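Local coordinates for protein hemoglobin subunit alpha (Isurus oxyrinchus, PDB 3MKB) that carries oxygen in shark blood as the haem-binding globin chain that pairs with beta chains in an alpha2beta2 tetramer, at the interface of chains A and B. Coordinates in Å, arbitrary orientation; residue numbers count along the deposited sequence, not the author numbering. Chains: chain A, Hemoglobin subunit alpha; chain B, Hemoglobin subunit beta.

Contact 1: the interface of chains A and B. Residues chain A 27, 30-31, 34; chain B 113-114, 117.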
# COMPACT_ATOMS: atom_id res chain seq x y z
N GLU A 27 -6.88 16.51 15.00
CA GLU A 27 -5.63 15.87 15.42
C GLU A 27 -5.28 14.74 14.45
O GLU A 27 -4.14 14.57 14.03
CB GLU A 27 -5.74 15.36 16.87
CG GLU A 27 -4.51 14.54 17.27
CD GLU A 27 -4.46 14.22 18.75
OE1 GLU A 27 -5.15 14.89 19.56
OE2 GLU A 27 -3.74 13.27 19.10
N ALA A 30 -4.11 16.26 11.26
CA ALA A 30 -2.75 16.84 11.49
C ALA A 30 -1.66 15.72 11.45
O ALA A 30 -0.58 15.89 10.86
CB ALA A 30 -2.70 17.64 12.81
N ARG A 31 -1.96 14.59 12.08
CA ARG A 31 -1.13 13.37 11.92
C ARG A 31 -0.97 12.94 10.48
O ARG A 31 0.16 12.74 10.07
CB ARG A 31 -1.65 12.21 12.79
CG ARG A 31 -1.70 12.52 14.30
CD ARG A 31 -1.99 11.23 15.15
NE ARG A 31 -2.11 11.67 16.52
CZ ARG A 31 -1.09 12.01 17.30
NH1 ARG A 31 0.15 11.85 16.90
NH2 ARG A 31 -1.32 12.48 18.52
N ALA A 34 1.37 15.45 8.65
CA ALA A 34 2.74 15.34 9.18
C ALA A 34 3.44 14.03 8.71
O ALA A 34 4.59 14.04 8.26
CB ALA A 34 2.71 15.43 10.79
N THR B 113 2.84 14.34 19.82
CA THR B 113 2.26 15.25 18.80
C THR B 113 2.34 14.70 17.37
O THR B 113 3.14 13.80 17.08
CB THR B 113 2.97 16.64 18.81
OG1 THR B 113 4.34 16.43 18.46
CG2 THR B 113 2.84 17.33 20.14
N PRO B 114 1.56 15.26 16.42
CA PRO B 114 1.70 14.77 15.05
C PRO B 114 3.14 14.91 14.60
O PRO B 114 3.68 14.11 13.82
CB PRO B 114 0.77 15.70 14.24
CG PRO B 114 -0.34 16.03 15.21
CD PRO B 114 0.52 16.32 16.49
N PHE B 117 5.16 12.22 16.24
CA PHE B 117 4.67 11.07 15.53
C PHE B 117 5.44 10.89 14.23
O PHE B 117 5.88 9.81 13.92
CB PHE B 117 3.18 11.27 15.34
CG PHE B 117 2.50 10.17 14.63
CD1 PHE B 117 3.17 9.08 14.23
CD2 PHE B 117 1.19 10.24 14.36
CE1 PHE B 117 2.55 8.14 13.59
CE2 PHE B 117 0.60 9.29 13.74
CZ PHE B 117 1.27 8.24 13.36
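A:Arg31 starts out with CG opposite its own carbonyl carbon (chi1 -59°) and runs extended as far as NE, while B:Phe117 points its ring carbon CG away from the backbone N (chi1 -179°); the two side chains cross at about a right angle. Both belong to globin folds: A:Arg31 lies on helix 21-35, the B helix of the alpha chain, and B:Phe117 on helix 114-132, the H helix of the beta chain. The arginine stem passes the CD2-CE2 border of the phenyl ring. A:Arg31 CG lies in the ring plane at its edge, and CD packs 3.4 Å from B:Phe117 CD2. Farther out, NH1 comes 3.5 Å from B:Phe117 CB, which sits in the guanidinium plane. Guanidinium and ring are inclined by 42°, a tilted contact and not a parallel stack. On the alpha side, A:Arg31 NH2 donates to carboxylate oxygen OE2 of A:Glu27, one helical turn back, in a 2.6 Å salt bridge. The carboxylate receives it on its anti side, with the donor somewhat out of the carboxylate plane, and the bond probably helps fix the guanidinium's rotation. A serine at A:Arg31 would probably leave a gap against the edge of B:Phe117 and deprive A:Glu27 of its positive mate. B:Pro114, first residue of its helix, wedges onto the alpha helix and has 73 Å² of its own surface buried by chain A, the largest value in the patch. Its ring carbon CG lies 3.7 Å from the methyl CB of A:Ala30, and its CB lies 3.6 Å from A:Ala30 O. One turn on, A:Ala34 CB rests 3.4 Å from B:Pro114 O.

Contact 2: the interface of chains A and B. Residues chain A 107, 110-111, 116; chain B 102, 105-106, 112.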
# COMPACT_ATOMS: atom_id res chain seq x y z
N VAL A 107 -4.08 6.09 15.96
CA VAL A 107 -3.03 6.71 16.80
C VAL A 107 -3.53 7.83 17.72
O VAL A 107 -3.13 7.95 18.87
CB VAL A 107 -1.83 7.15 15.96
CG1 VAL A 107 -0.89 8.12 16.80
CG2 VAL A 107 -1.16 5.91 15.37
N ALA A 110 -5.19 6.26 20.67
CA ALA A 110 -4.18 5.69 21.53
C ALA A 110 -3.59 6.77 22.40
O ALA A 110 -3.18 6.49 23.52
CB ALA A 110 -3.06 5.02 20.69
N THR A 111 -3.50 8.00 21.90
CA THR A 111 -2.87 9.04 22.72
C THR A 111 -3.85 9.55 23.75
O THR A 111 -3.45 10.16 24.72
CB THR A 111 -2.40 10.26 21.92
OG1 THR A 111 -3.54 11.01 21.48
CG2 THR A 111 -1.46 9.86 20.72
N PHE A 116 -6.95 1.48 25.49
CA PHE A 116 -6.86 1.22 24.04
C PHE A 116 -6.05 -0.07 24.09
O PHE A 116 -4.81 -0.11 24.01
CB PHE A 116 -6.21 2.39 23.27
CG PHE A 116 -6.37 2.30 21.77
CD1 PHE A 116 -7.61 2.53 21.17
CD2 PHE A 116 -5.29 2.03 20.95
CE1 PHE A 116 -7.74 2.47 19.77
CE2 PHE A 116 -5.43 1.95 19.55
CZ PHE A 116 -6.66 2.18 18.97
N VAL B 102 1.87 2.83 18.04
CA VAL B 102 0.67 2.85 18.90
C VAL B 102 1.11 2.76 20.38
O VAL B 102 0.52 3.44 21.21
CB VAL B 102 -0.35 1.79 18.50
CG1 VAL B 102 -1.49 1.59 19.61
CG2 VAL B 102 -1.01 2.19 17.18
N ALA B 105 2.54 6.14 21.51
CA ALA B 105 1.38 7.01 21.74
C ALA B 105 0.76 6.80 23.15
O ALA B 105 0.46 7.75 23.88
CB ALA B 105 0.31 6.77 20.61
N HIS B 106 0.60 5.55 23.53
CA HIS B 106 0.04 5.15 24.81
C HIS B 106 0.97 5.61 25.96
O HIS B 106 0.51 5.95 27.04
CB HIS B 106 -0.23 3.61 24.82
CG HIS B 106 -1.70 3.26 24.97
ND1 HIS B 106 -2.15 2.08 25.51
CD2 HIS B 106 -2.80 4.03 24.79
CE1 HIS B 106 -3.47 2.09 25.56
NE2 HIS B 106 -3.89 3.27 25.12
N PHE B 112 3.10 12.83 22.35
CA PHE B 112 3.14 12.22 21.04
C PHE B 112 2.40 13.10 20.00
O PHE B 112 1.42 12.68 19.40
CB PHE B 112 2.60 10.76 21.05
CG PHE B 112 3.19 9.86 19.99
CD1 PHE B 112 4.49 9.40 20.11
CD2 PHE B 112 2.40 9.40 18.92
CE1 PHE B 112 5.05 8.54 19.18
CE2 PHE B 112 2.91 8.54 18.00
CZ PHE B 112 4.27 8.10 18.11
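A:Ala110, A:Thr111 and B:Ala105 meet near the C-terminal ends of two globin G helices, 97-112 of the alpha chain and 93-108 of the beta chain. The B:Ala105 methyl touches both alpha residues: its CB lies 3.6 Å from A:Thr111 CG2 and 3.8 Å from A:Ala110 CB. For A:Thr111 the rotamer matters (chi1 71°): OG1 stands between backbone N and carbonyl carbon, and the methyl CG2 is the branch sent across to the beta helix. Beside this core, B:Val102 divides its two methyls between different neighbours. CG1 reaches A:Ala110 CB at 3.9 Å and meets the phenyl ring of A:Phe116 in its plane, at the CD2-CE2 edge, with CE2 4.0 Å away. CG2 faces the other way, 4.1 Å from A:Val107 CG2. A:Val107 sends its remaining methyl, CG1, to the B:Phe112 ring, 4.0 Å from CE2, the two side chains crossing at about a right angle.

At the far end, the imidazole of B:His106 is inserted between the carbonyl end of the alpha helix and the loop carrying A:Phe116. A:Ala110 O and A:Phe116 N both lie at its edge, in the ring plane. Several of its approaches are too short for the atoms as assigned, with ring carbons turned towards carbonyl oxygens, and the ring's orientation is therefore doubtful. In the second shell, each phenylalanine is backed by its own chain. The A:Phe116 ring centre has A:Ala110 N above one face, at 4.2 Å from the plane, which probably helps hold the loop residue against its helix. In the beta chain, B:Phe112 likewise lies with one face beneath the backbone N of B:Ala105, which probably helps to hold the ring whose CE2 meets A:Val107.

The C-alpha centres of contact 1 and contact 2 are about 11 Å apart, on one continuous alpha-beta surface. The patches share no residue, but the beta chain joins them directly: B:Phe112 of contact 2 is followed at once by B:Thr113 and B:Pro114 of contact 1, where the stretch after helix 93-108 turns into helix 114-132. The alpha chain supplies helix 21-35 to contact 1, and helix 97-112 with the loop after it to contact 2. This combination of B, G and H helices is that of the alpha1-beta1 packing interface of haemoglobins, which typically holds each dimer together while the two dimers shift during oxygen binding.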